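Local coordinates for protein o-succinylbenzoate synthase (Synechococcus elongatus, PDB 2OZT) that converts 2-succinyl-6-hydroxy-2,4-cyclohexadiene-1-carboxylate to 2-succinylbenzoate by loss of water, a step of phylloquinone biosynthesis that needs a divalent metal cation, at residues 78-81 and 87-90; 91-96 and 250-255; 122-127 and 152-157. All blocks are in the same frame, centred on the assembly; numbering follows the deposited sequence.

Contact 1. Residues 78-81 and 87-90; sequences ATIP and AQFG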
ATOM      1  N   ALA A  78     -19.140   9.951 -10.704  1.00 28.25           N
ATOM      2  CA  ALA A  78     -19.704  10.024  -9.356  1.00 27.85           C
ATOM      3  C   ALA A  78     -20.688   8.893  -9.061  1.00 27.45           C
ATOM      4  O   ALA A  78     -20.987   8.631  -7.893  1.00 28.83           O
ATOM      5  CB  ALA A  78     -20.336  11.414  -9.097  1.00 29.22           C
ATOM      6  N   THR A  79     -21.138   8.174 -10.094  1.00 26.50           N
ATOM      7  CA  THR A  79     -22.067   7.052  -9.891  1.00 26.26           C
ATOM      8  C   THR A  79     -21.306   5.775  -9.513  1.00 25.34           C
ATOM      9  O   THR A  79     -21.917   4.779  -9.132  1.00 26.35           O
ATOM     10  CB  THR A  79     -22.973   6.771 -11.114  1.00 26.33           C
ATOM     11  OG1 THR A  79     -22.187   6.311 -12.217  1.00 28.07           O
ATOM     12  CG2 THR A  79     -23.727   8.028 -11.528  1.00 28.10           C
ATOM     13  N   ILE A  80     -19.978   5.794  -9.602  1.00 24.37           N
ATOM     14  CA  ILE A  80     -19.221   4.582  -9.231  1.00 23.48           C
ATOM     15  C   ILE A  80     -19.439   4.260  -7.743  1.00 23.69           C
ATOM     16  O   ILE A  80     -19.221   5.127  -6.897  1.00 24.41           O
ATOM     17  CB  ILE A  80     -17.720   4.709  -9.553  1.00 22.30           C
ATOM     18  CG1 ILE A  80     -17.518   4.874 -11.064  1.00 23.00           C
ATOM     19  CG2 ILE A  80     -16.958   3.430  -9.023  1.00 21.34           C
ATOM     20  CD1 ILE A  80     -16.135   5.406 -11.458  1.00 22.98           C
ATOM     21  N   PRO A  81     -19.908   3.030  -7.412  1.00 23.82           N
ATOM     22  CA  PRO A  81     -20.194   2.705  -6.003  1.00 24.04           C
ATOM     23  C   PRO A  81     -18.994   2.881  -5.074  1.00 24.06           C
ATOM     24  O   PRO A  81     -17.868   2.537  -5.443  1.00 22.81           O
ATOM     25  CB  PRO A  81     -20.613   1.222  -6.069  1.00 24.17           C
ATOM     26  CG  PRO A  81     -21.125   1.026  -7.461  1.00 25.97           C
ATOM     27  CD  PRO A  81     -20.292   1.929  -8.322  1.00 23.83           C
ATOM     28  N   ALA A  87     -11.837   0.825  -8.267  1.00 11.90           N
ATOM     29  CA  ALA A  87     -12.428   1.436  -9.477  1.00 12.00           C
ATOM     30  C   ALA A  87     -12.480   2.957  -9.362  1.00 13.39           C
ATOM     31  O   ALA A  87     -12.156   3.647 -10.345  1.00 14.21           O
ATOM     32  CB  ALA A  87     -13.818   0.858  -9.726  1.00 13.78           C
ATOM     33  N   GLN A  88     -12.879   3.481  -8.201  1.00 13.44           N
ATOM     34  CA  GLN A  88     -12.829   4.927  -7.961  1.00 14.74           C
ATOM     35  C   GLN A  88     -11.417   5.472  -8.209  1.00 14.53           C
ATOM     36  O   GLN A  88     -11.234   6.507  -8.875  1.00 14.84           O
ATOM     37  CB  GLN A  88     -13.289   5.301  -6.559  1.00 14.37           C
ATOM     38  CG  GLN A  88     -14.734   4.929  -6.193  1.00 17.76           C
ATOM     39  CD  GLN A  88     -15.039   5.294  -4.734  1.00 19.68           C
ATOM     40  OE1 GLN A  88     -14.342   4.857  -3.792  1.00 24.84           O
ATOM     41  NE2 GLN A  88     -16.116   6.050  -4.538  1.00 25.98           N
ATOM     42  N   PHE A  89     -10.397   4.805  -7.687  1.00 14.48           N
ATOM     43  CA  PHE A  89      -9.018   5.252  -7.910  1.00 13.65           C
ATOM     44  C   PHE A  89      -8.673   5.218  -9.386  1.00 14.53           C
ATOM     45  O   PHE A  89      -8.119   6.191  -9.948  1.00 13.45           O
ATOM     46  CB  PHE A  89      -8.041   4.335  -7.138  1.00 13.75           C
ATOM     47  CG  PHE A  89      -6.602   4.469  -7.565  1.00 11.38           C
ATOM     48  CD1 PHE A  89      -5.773   5.428  -7.017  1.00 12.10           C
ATOM     49  CD2 PHE A  89      -6.064   3.637  -8.564  1.00 13.41           C
ATOM     50  CE1 PHE A  89      -4.439   5.533  -7.370  1.00 11.14           C
ATOM     51  CE2 PHE A  89      -4.720   3.750  -8.948  1.00 13.52           C
ATOM     52  CZ  PHE A  89      -3.897   4.697  -8.356  1.00 12.14           C
ATOM     53  N   GLY A  90      -9.018   4.109 -10.045  1.00 13.68           N
ATOM     54  CA  GLY A  90      -8.644   4.004 -11.462  1.00 14.33           C
ATOM     55  C   GLY A  90      -9.275   5.069 -12.345  1.00 13.65           C
ATOM     56  O   GLY A  90      -8.556   5.693 -13.151  1.00 13.64           O
TER
HETATM   57  O   HOH W   1     -17.747   7.199  -6.352  1.00 39.99           O
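Ile80 and Gln88 lie alongside each other, running opposite ways, and their closest approach, 3.9 Å, is from Ile80 CG2 to Gln88 CG. With chi1 at -63°, CG1 of Ile80 stays near the backbone N and the CG2 branch, opposite that N, faces the helix; the same methyl lies 4.1 Å from Ala87 CB, so that one carbon packs against two successive residues of the helix. Gln88 starts beside its own backbone N (chi1 -61°) and then runs extended through CD (chi2 177°), which carries the amide along the loop backbone: Pro81 O is 4.0 Å from Gln88 CD. No direct hydrogen bond joins the two segments. A water molecule does so instead, donating a hydrogen bond to Ile80 O at 2.6 Å and accepting one from Gln88 NE2 at 2.7 Å, which ties down the amide end and satisfies a loop carbonyl. Apolar packing thus lies next to a polar link through a single water. Residues 78-81 belong to the loop between helices 74-77 and 85-97, folding back on the latter's first turns. Helix 58-67 touches both segments, Leu64 meeting Ile80, Pro81 and Ala87, while Phe89 reaches helices 246-249 and 277-290.

Contact 2. Residues 91-96 and 250-255; sequences FATAWQ and GDPDSL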
ATOM      1  N   PHE A  91     -10.579   5.270 -12.171  1.00 14.16           N
ATOM      2  CA  PHE A  91     -11.239   6.281 -13.009  1.00 14.04           C
ATOM      3  C   PHE A  91     -10.782   7.679 -12.647  1.00 15.39           C
ATOM      4  O   PHE A  91     -10.566   8.482 -13.539  1.00 15.41           O
ATOM      5  CB  PHE A  91     -12.732   6.137 -12.917  1.00 15.03           C
ATOM      6  CG  PHE A  91     -13.276   5.056 -13.825  1.00 15.16           C
ATOM      7  CD1 PHE A  91     -13.449   5.341 -15.204  1.00 16.69           C
ATOM      8  CD2 PHE A  91     -13.516   3.755 -13.347  1.00 14.91           C
ATOM      9  CE1 PHE A  91     -13.947   4.357 -16.076  1.00 17.12           C
ATOM     10  CE2 PHE A  91     -13.977   2.761 -14.204  1.00 14.03           C
ATOM     11  CZ  PHE A  91     -14.198   3.075 -15.558  1.00 13.76           C
ATOM     12  N   ALA A  92     -10.628   7.987 -11.373  1.00 13.97           N
ATOM     13  CA  ALA A  92     -10.230   9.341 -10.979  1.00 14.66           C
ATOM     14  C   ALA A  92      -8.848   9.685 -11.489  1.00 16.02           C
ATOM     15  O   ALA A  92      -8.604  10.773 -12.056  1.00 16.34           O
ATOM     16  CB  ALA A  92     -10.315   9.503  -9.458  1.00 15.09           C
ATOM     17  N   THR A  93      -7.906   8.761 -11.354  1.00 14.84           N
ATOM     18  CA  THR A  93      -6.539   8.990 -11.831  1.00 14.28           C
ATOM     19  C   THR A  93      -6.454   9.037 -13.370  1.00 16.20           C
ATOM     20  O   THR A  93      -5.687   9.825 -13.929  1.00 17.05           O
ATOM     21  CB  THR A  93      -5.516   7.994 -11.188  1.00 14.90           C
ATOM     22  OG1 THR A  93      -5.892   6.655 -11.504  1.00 13.83           O
ATOM     23  CG2 THR A  93      -5.436   8.152  -9.625  1.00 15.30           C
ATOM     24  N   ALA A  94      -7.228   8.194 -14.037  1.00 15.64           N
ATOM     25  CA  ALA A  94      -7.256   8.240 -15.485  1.00 16.16           C
ATOM     26  C   ALA A  94      -7.755   9.613 -15.924  1.00 17.38           C
ATOM     27  O   ALA A  94      -7.145  10.220 -16.811  1.00 17.44           O
ATOM     28  CB  ALA A  94      -8.173   7.134 -16.023  1.00 15.47           C
ATOM     29  N   TRP A  95      -8.861  10.061 -15.357  1.00 16.84           N
ATOM     30  CA  TRP A  95      -9.452  11.372 -15.775  1.00 18.36           C
ATOM     31  C   TRP A  95      -8.422  12.477 -15.579  1.00 19.55           C
ATOM     32  O   TRP A  95      -8.206  13.317 -16.456  1.00 20.84           O
ATOM     33  CB  TRP A  95     -10.674  11.670 -14.929  1.00 19.50           C
ATOM     34  CG  TRP A  95     -11.448  12.894 -15.370  1.00 20.82           C
ATOM     35  CD1 TRP A  95     -11.379  14.146 -14.834  1.00 26.41           C
ATOM     36  CD2 TRP A  95     -12.431  12.947 -16.403  1.00 23.79           C
ATOM     37  NE1 TRP A  95     -12.255  14.990 -15.491  1.00 25.18           N
ATOM     38  CE2 TRP A  95     -12.902  14.281 -16.464  1.00 25.13           C
ATOM     39  CE3 TRP A  95     -12.952  12.004 -17.300  1.00 24.76           C
ATOM     40  CZ2 TRP A  95     -13.885  14.689 -17.380  1.00 25.07           C
ATOM     41  CZ3 TRP A  95     -13.948  12.427 -18.231  1.00 24.46           C
ATOM     42  CH2 TRP A  95     -14.383  13.759 -18.252  1.00 25.95           C
ATOM     43  N   GLN A  96      -7.772  12.469 -14.428  1.00 20.06           N
ATOM     44  CA  GLN A  96      -6.865  13.572 -14.111  1.00 20.62           C
ATOM     45  C   GLN A  96      -5.639  13.553 -15.002  1.00 20.24           C
ATOM     46  O   GLN A  96      -5.026  14.615 -15.239  1.00 21.74           O
ATOM     47  CB  GLN A  96      -6.497  13.516 -12.634  1.00 21.16           C
ATOM     48  CG  GLN A  96      -7.671  13.893 -11.695  1.00 26.67           C
ATOM     49  CD  GLN A  96      -8.295  15.287 -11.970  1.00 32.20           C
ATOM     50  OE1 GLN A  96      -7.593  16.245 -12.292  1.00 36.14           O
ATOM     51  NE2 GLN A  96      -9.610  15.387 -11.834  1.00 34.36           N
ATOM     52  N   GLY A 250      -9.768   4.293  -2.916  1.00 13.85           N
ATOM     53  CA  GLY A 250     -10.879   5.140  -3.328  1.00 14.93           C
ATOM     54  C   GLY A 250     -10.391   6.312  -4.144  1.00 13.63           C
ATOM     55  O   GLY A 250      -9.259   6.316  -4.637  1.00 13.70           O
ATOM     56  N   ASP A 251     -11.246   7.327  -4.287  1.00 15.61           N
ATOM     57  CA  ASP A 251     -10.823   8.560  -4.960  1.00 16.51           C
ATOM     58  C   ASP A 251      -9.697   9.180  -4.110  1.00 15.34           C
ATOM     59  O   ASP A 251      -9.904   9.399  -2.937  1.00 15.62           O
ATOM     60  CB  ASP A 251     -12.039   9.500  -4.998  1.00 18.51           C
ATOM     61  CG  ASP A 251     -11.819  10.742  -5.856  1.00 21.23           C
ATOM     62  OD1 ASP A 251     -10.705  11.267  -5.960  1.00 21.86           O
ATOM     63  OD2 ASP A 251     -12.814  11.200  -6.472  1.00 29.44           O
ATOM     64  N   PRO A 252      -8.544   9.500  -4.708  1.00 15.70           N
ATOM     65  CA  PRO A 252      -7.468  10.167  -3.899  1.00 16.01           C
ATOM     66  C   PRO A 252      -7.977  11.418  -3.165  1.00 16.58           C
ATOM     67  O   PRO A 252      -7.490  11.753  -2.074  1.00 15.72           O
ATOM     68  CB  PRO A 252      -6.430  10.563  -4.949  1.00 17.31           C
ATOM     69  CG  PRO A 252      -6.620   9.536  -6.074  1.00 18.46           C
ATOM     70  CD  PRO A 252      -8.126   9.279  -6.109  1.00 15.47           C
ATOM     71  N   ASP A 253      -8.962  12.095  -3.744  1.00 16.53           N
ATOM     72  CA  ASP A 253      -9.502  13.310  -3.095  1.00 17.21           C
ATOM     73  C   ASP A 253     -10.078  12.994  -1.735  1.00 16.47           C
ATOM     74  O   ASP A 253     -10.114  13.855  -0.842  1.00 16.11           O
ATOM     75  CB  ASP A 253     -10.563  13.995  -3.955  1.00 19.30           C
ATOM     76  CG  ASP A 253      -9.981  14.781  -5.103  1.00 25.33           C
ATOM     77  OD1 ASP A 253      -8.754  15.014  -5.153  1.00 29.39           O
ATOM     78  OD2 ASP A 253     -10.793  15.179  -5.987  1.00 31.84           O
ATOM     79  N   SER A 254     -10.500  11.743  -1.514  1.00 15.62           N
ATOM     80  CA  SER A 254     -11.003  11.363  -0.180  1.00 15.20           C
ATOM     81  C   SER A 254      -9.891  11.331   0.896  1.00 14.47           C
ATOM     82  O   SER A 254     -10.167  11.618   2.057  1.00 15.73           O
ATOM     83  CB  SER A 254     -11.708  10.011  -0.219  1.00 16.89           C
ATOM     84  OG  SER A 254     -12.882  10.063  -1.023  1.00 20.04           O
ATOM     85  N   LEU A 255      -8.654  11.032   0.506  1.00 13.32           N
ATOM     86  CA  LEU A 255      -7.574  11.073   1.515  1.00 13.66           C
ATOM     87  C   LEU A 255      -7.304  12.536   1.839  1.00 13.91           C
ATOM     88  O   LEU A 255      -7.186  12.911   2.977  1.00 14.17           O
ATOM     89  CB  LEU A 255      -6.328  10.403   0.929  1.00 13.37           C
ATOM     90  CG  LEU A 255      -5.241  10.299   2.003  1.00 13.65           C
ATOM     91  CD1 LEU A 255      -5.600   9.351   3.169  1.00 16.47           C
ATOM     92  CD2 LEU A 255      -3.965   9.836   1.364  1.00 14.48           C
TER
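Ala92 CB points at the start of the helix that follows Gly250, meeting both the carboxylate of Asp251 and the ring of Pro252. Its distance to Asp251 OD1 is 3.9 Å and to Pro252 CD 4.0 Å, contacts of packing alone, for no hydrogen bond crosses between the segments. At the next residue, Thr93 lies across the proline at about a right angle, its methyl CG2 4.0 Å from Pro252 CG. That methyl sits anti to the carbonyl carbon, while OG1 (chi1 59°) turns back to its own helix and bonds to Phe89 O, so Thr93 offers the proline its apolar branch.

Asp251 is the N-cap of helix 252-260. With CG anti to the backbone N (chi1 -171°), OD1 accepts from Asp253 N at 2.9 Å; the N-H comes from above the carboxylate plane, 39° out of it. The oxygen that caps the helix is also the one nearest the Ala92 methyl. Shortening Asp251 to an alanine is likely to leave the Asp253 amide without its capping acceptor and to take away the carboxylate against which Ala92 packs. Helix 277-290 borders the contact too, with Ala282 touching Thr93 and both Leu286 and Trp290 touching Pro252.

Helix 85-97 of the N-terminal capping domain thus packs on the N-capped start of a helix of the barrel domain, within the two-domain architecture of the enolase superfamily.

Contact 3. Residues 122-127 and 152-157; sequences EQWQQS and KALLAA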
ATOM      1  N   GLU A 122      21.165 -11.010   7.517  1.00 17.74           N
ATOM      2  CA  GLU A 122      22.104 -11.039   6.396  1.00 18.33           C
ATOM      3  C   GLU A 122      21.535 -10.262   5.216  1.00 17.31           C
ATOM      4  O   GLU A 122      22.225 -10.084   4.205  1.00 16.01           O
ATOM      5  CB  GLU A 122      22.429 -12.480   5.952  1.00 19.69           C
ATOM      6  CG  GLU A 122      21.212 -13.200   5.346  1.00 23.45           C
ATOM      7  CD  GLU A 122      21.203 -14.725   5.497  1.00 29.74           C
ATOM      8  OE1 GLU A 122      21.985 -15.276   6.307  1.00 35.71           O
ATOM      9  OE2 GLU A 122      20.347 -15.362   4.855  1.00 31.59           O
ATOM     10  N   GLN A 123      20.301  -9.774   5.344  1.00 16.42           N
ATOM     11  CA  GLN A 123      19.625  -9.141   4.198  1.00 15.44           C
ATOM     12  C   GLN A 123      19.568  -7.618   4.234  1.00 15.52           C
ATOM     13  O   GLN A 123      19.155  -7.008   3.239  1.00 16.22           O
ATOM     14  CB  GLN A 123      18.183  -9.640   4.051  1.00 16.35           C
ATOM     15  CG  GLN A 123      18.081 -11.089   3.580  1.00 17.23           C
ATOM     16  CD  GLN A 123      16.645 -11.551   3.426  1.00 20.30           C
ATOM     17  OE1 GLN A 123      15.687 -10.807   3.691  1.00 21.40           O
ATOM     18  NE2 GLN A 123      16.481 -12.811   3.008  1.00 23.44           N
ATOM     19  N   TRP A 124      19.963  -6.994   5.320  1.00 14.12           N
ATOM     20  CA  TRP A 124      19.843  -5.520   5.405  1.00 14.06           C
ATOM     21  C   TRP A 124      21.012  -4.808   4.747  1.00 14.29           C
ATOM     22  O   TRP A 124      20.860  -3.664   4.260  1.00 13.84           O
ATOM     23  CB  TRP A 124      19.700  -5.061   6.877  1.00 13.42           C
ATOM     24  CG  TRP A 124      20.867  -5.355   7.797  1.00 14.34           C
ATOM     25  CD1 TRP A 124      20.994  -6.400   8.662  1.00 16.24           C
ATOM     26  CD2 TRP A 124      22.034  -4.543   7.957  1.00 14.10           C
ATOM     27  NE1 TRP A 124      22.175  -6.275   9.350  1.00 15.59           N
ATOM     28  CE2 TRP A 124      22.845  -5.153   8.920  1.00 16.62           C
ATOM     29  CE3 TRP A 124      22.478  -3.353   7.338  1.00 14.53           C
ATOM     30  CZ2 TRP A 124      24.073  -4.617   9.309  1.00 18.55           C
ATOM     31  CZ3 TRP A 124      23.692  -2.823   7.704  1.00 15.22           C
ATOM     32  CH2 TRP A 124      24.485  -3.459   8.692  1.00 16.55           C
ATOM     33  N   GLN A 125      22.164  -5.473   4.693  1.00 13.76           N
ATOM     34  CA  GLN A 125      23.403  -4.812   4.281  1.00 14.22           C
ATOM     35  C   GLN A 125      23.380  -4.301   2.839  1.00 14.79           C
ATOM     36  O   GLN A 125      23.791  -3.160   2.609  1.00 14.61           O
ATOM     37  CB  GLN A 125      24.588  -5.792   4.524  1.00 15.05           C
ATOM     38  CG  GLN A 125      24.849  -6.132   6.013  1.00 17.67           C
ATOM     39  CD  GLN A 125      24.066  -7.340   6.495  1.00 17.73           C
ATOM     40  OE1 GLN A 125      23.054  -7.779   5.898  1.00 15.69           O
ATOM     41  NE2 GLN A 125      24.530  -7.903   7.627  1.00 18.32           N
ATOM     42  N   GLN A 126      22.943  -5.116   1.876  1.00 13.84           N
ATOM     43  CA  GLN A 126      22.950  -4.668   0.484  1.00 15.10           C
ATOM     44  C   GLN A 126      21.957  -3.546   0.325  1.00 15.80           C
ATOM     45  O   GLN A 126      22.237  -2.581  -0.401  1.00 15.24           O
ATOM     46  CB  GLN A 126      22.621  -5.856  -0.426  1.00 15.81           C
ATOM     47  CG  GLN A 126      22.572  -5.520  -1.898  1.00 20.29           C
ATOM     48  CD  GLN A 126      23.948  -5.401  -2.542  1.00 27.54           C
ATOM     49  OE1 GLN A 126      24.984  -5.627  -1.907  1.00 28.26           O
ATOM     50  NE2 GLN A 126      23.955  -5.053  -3.822  1.00 30.46           N
ATOM     51  N   SER A 127      20.797  -3.625   0.993  1.00 13.91           N
ATOM     52  CA  SER A 127      19.833  -2.529   0.915  1.00 13.69           C
ATOM     53  C   SER A 127      20.372  -1.229   1.517  1.00 13.25           C
ATOM     54  O   SER A 127      20.238  -0.150   0.921  1.00 14.66           O
ATOM     55  CB  SER A 127      18.508  -2.896   1.589  1.00 13.37           C
ATOM     56  OG  SER A 127      17.940  -4.005   0.934  1.00 15.42           O
ATOM     57  N   LYS A 152      17.073  -8.749  18.911  1.00 17.81           N
ATOM     58  CA  LYS A 152      18.155  -8.215  19.719  1.00 19.23           C
ATOM     59  C   LYS A 152      19.461  -8.091  18.883  1.00 17.95           C
ATOM     60  O   LYS A 152      20.142  -7.051  18.923  1.00 19.28           O
ATOM     61  CB  LYS A 152      18.348  -9.097  20.977  1.00 21.35           C
ATOM     62  CG  LYS A 152      19.455  -8.623  21.889  1.00 25.41           C
ATOM     63  CD  LYS A 152      19.348  -9.369  23.241  1.00 30.06           C
ATOM     64  CE  LYS A 152      20.607  -9.201  24.083  1.00 34.71           C
ATOM     65  NZ  LYS A 152      20.825  -7.784  24.463  1.00 38.61           N
ATOM     66  N   ALA A 153      19.785  -9.133  18.129  1.00 18.63           N
ATOM     67  CA  ALA A 153      20.986  -9.130  17.280  1.00 17.94           C
ATOM     68  C   ALA A 153      20.852  -8.116  16.127  1.00 17.46           C
ATOM     69  O   ALA A 153      21.819  -7.427  15.772  1.00 18.17           O
ATOM     70  CB  ALA A 153      21.222 -10.521  16.735  1.00 17.88           C
ATOM     71  N   LEU A 154      19.644  -8.037  15.554  1.00 16.55           N
ATOM     72  CA  LEU A 154      19.402  -7.124  14.423  1.00 16.60           C
ATOM     73  C   LEU A 154      19.547  -5.695  14.867  1.00 18.05           C
ATOM     74  O   LEU A 154      20.177  -4.870  14.169  1.00 17.69           O
ATOM     75  CB  LEU A 154      18.016  -7.431  13.850  1.00 16.38           C
ATOM     76  CG  LEU A 154      17.563  -6.536  12.690  1.00 16.17           C
ATOM     77  CD1 LEU A 154      18.508  -6.651  11.460  1.00 17.31           C
ATOM     78  CD2 LEU A 154      16.122  -6.877  12.314  1.00 16.90           C
ATOM     79  N   LEU A 155      18.991  -5.365  16.038  1.00 16.28           N
ATOM     80  CA  LEU A 155      19.098  -3.997  16.512  1.00 18.94           C
ATOM     81  C   LEU A 155      20.528  -3.615  16.841  1.00 19.21           C
ATOM     82  O   LEU A 155      20.924  -2.471  16.615  1.00 21.42           O
ATOM     83  CB  LEU A 155      18.223  -3.770  17.728  1.00 19.39           C
ATOM     84  CG  LEU A 155      16.720  -3.816  17.521  1.00 18.89           C
ATOM     85  CD1 LEU A 155      16.031  -3.785  18.861  1.00 22.03           C
ATOM     86  CD2 LEU A 155      16.305  -2.625  16.645  1.00 22.36           C
ATOM     87  N   ALA A 156      21.290  -4.571  17.372  1.00 19.78           N
ATOM     88  CA  ALA A 156      22.719  -4.337  17.617  1.00 20.74           C
ATOM     89  C   ALA A 156      23.542  -4.134  16.354  1.00 20.42           C
ATOM     90  O   ALA A 156      24.502  -3.347  16.350  1.00 22.64           O
ATOM     91  CB  ALA A 156      23.276  -5.476  18.439  1.00 20.85           C
ATOM     92  N   ALA A 157      23.181  -4.842  15.284  1.00 19.84           N
ATOM     93  CA  ALA A 157      23.907  -4.796  14.015  1.00 19.52           C
ATOM     94  C   ALA A 157      23.565  -3.601  13.102  1.00 18.40           C
ATOM     95  O   ALA A 157      24.416  -3.126  12.373  1.00 19.30           O
ATOM     96  CB  ALA A 157      23.669  -6.072  13.272  1.00 19.26           C
TER
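Trp124 bridges two neighbouring outer helices of the TIM-barrel-like domain, 120-129 and 144-157, which are joined along the chain through strand 134-138 and follow the strand-helix alternation of that fold. Its partners on the second helix are Leu154 and Ala157. The nearest CA atoms, those of Trp124 and Leu154, are still 9.2 Å apart, so side chains, chiefly the long indole, make the meeting.

From CB, which points toward the other helix, the side chain passes to CG, placed between the backbone N and the carbonyl carbon (chi1 63°). The five-membered ring comes first: Trp124 CD1 meets Leu154 CD1 at 3.8 Å. Leu154 sends this methyl out along a chain whose CG is anti to the backbone N (chi1 178°). Next along the ring, Trp124 NE1 lies 4.2 Å from Ala157 CB. Farther out, on the benzene ring, CZ2 and CH2 approach the last turn of the second helix, where the carbonyl of Ala157 comes in obliquely.

Within its own helix the indole has Gln125 CG over the centre of one face, 3.5 Å above the plane, while Leu154 and Ala157 come obliquely from the other side. The amide end of Gln125 bonds back to Leu121 O. On the strand side, Trp124 also touches Leu114 of strand 112-114 and Phe135 of strand 134-138; Leu158 and Pro159, just past the second helix, touch it as well. The shortest approach between the two segments is from Trp124 CZ2 to Ala157 O, 3.4 Å.

Contacts 1 and 2 share helix 85-97, using successive parts of it, and their centres are 8 Å apart; they touch directly, for instance where Phe89 CB lies 3.4 Å from Gly250 O. Contact 1 closes first along the chain, within the N-terminal domain. Contact 2 then joins that helix to residues 154 positions later. Contact 3 falls in sequence between the two halves of contact 2, but its centre is about 39 Å from that of contact 2 and about 43 Å from that of contact 1, across the chain's centre. Contacts 1 and 2 thus build the N-terminal domain and seat it on the barrel, while contact 3 pairs two outer helices of the barrel whose strands lead to the metal ligands.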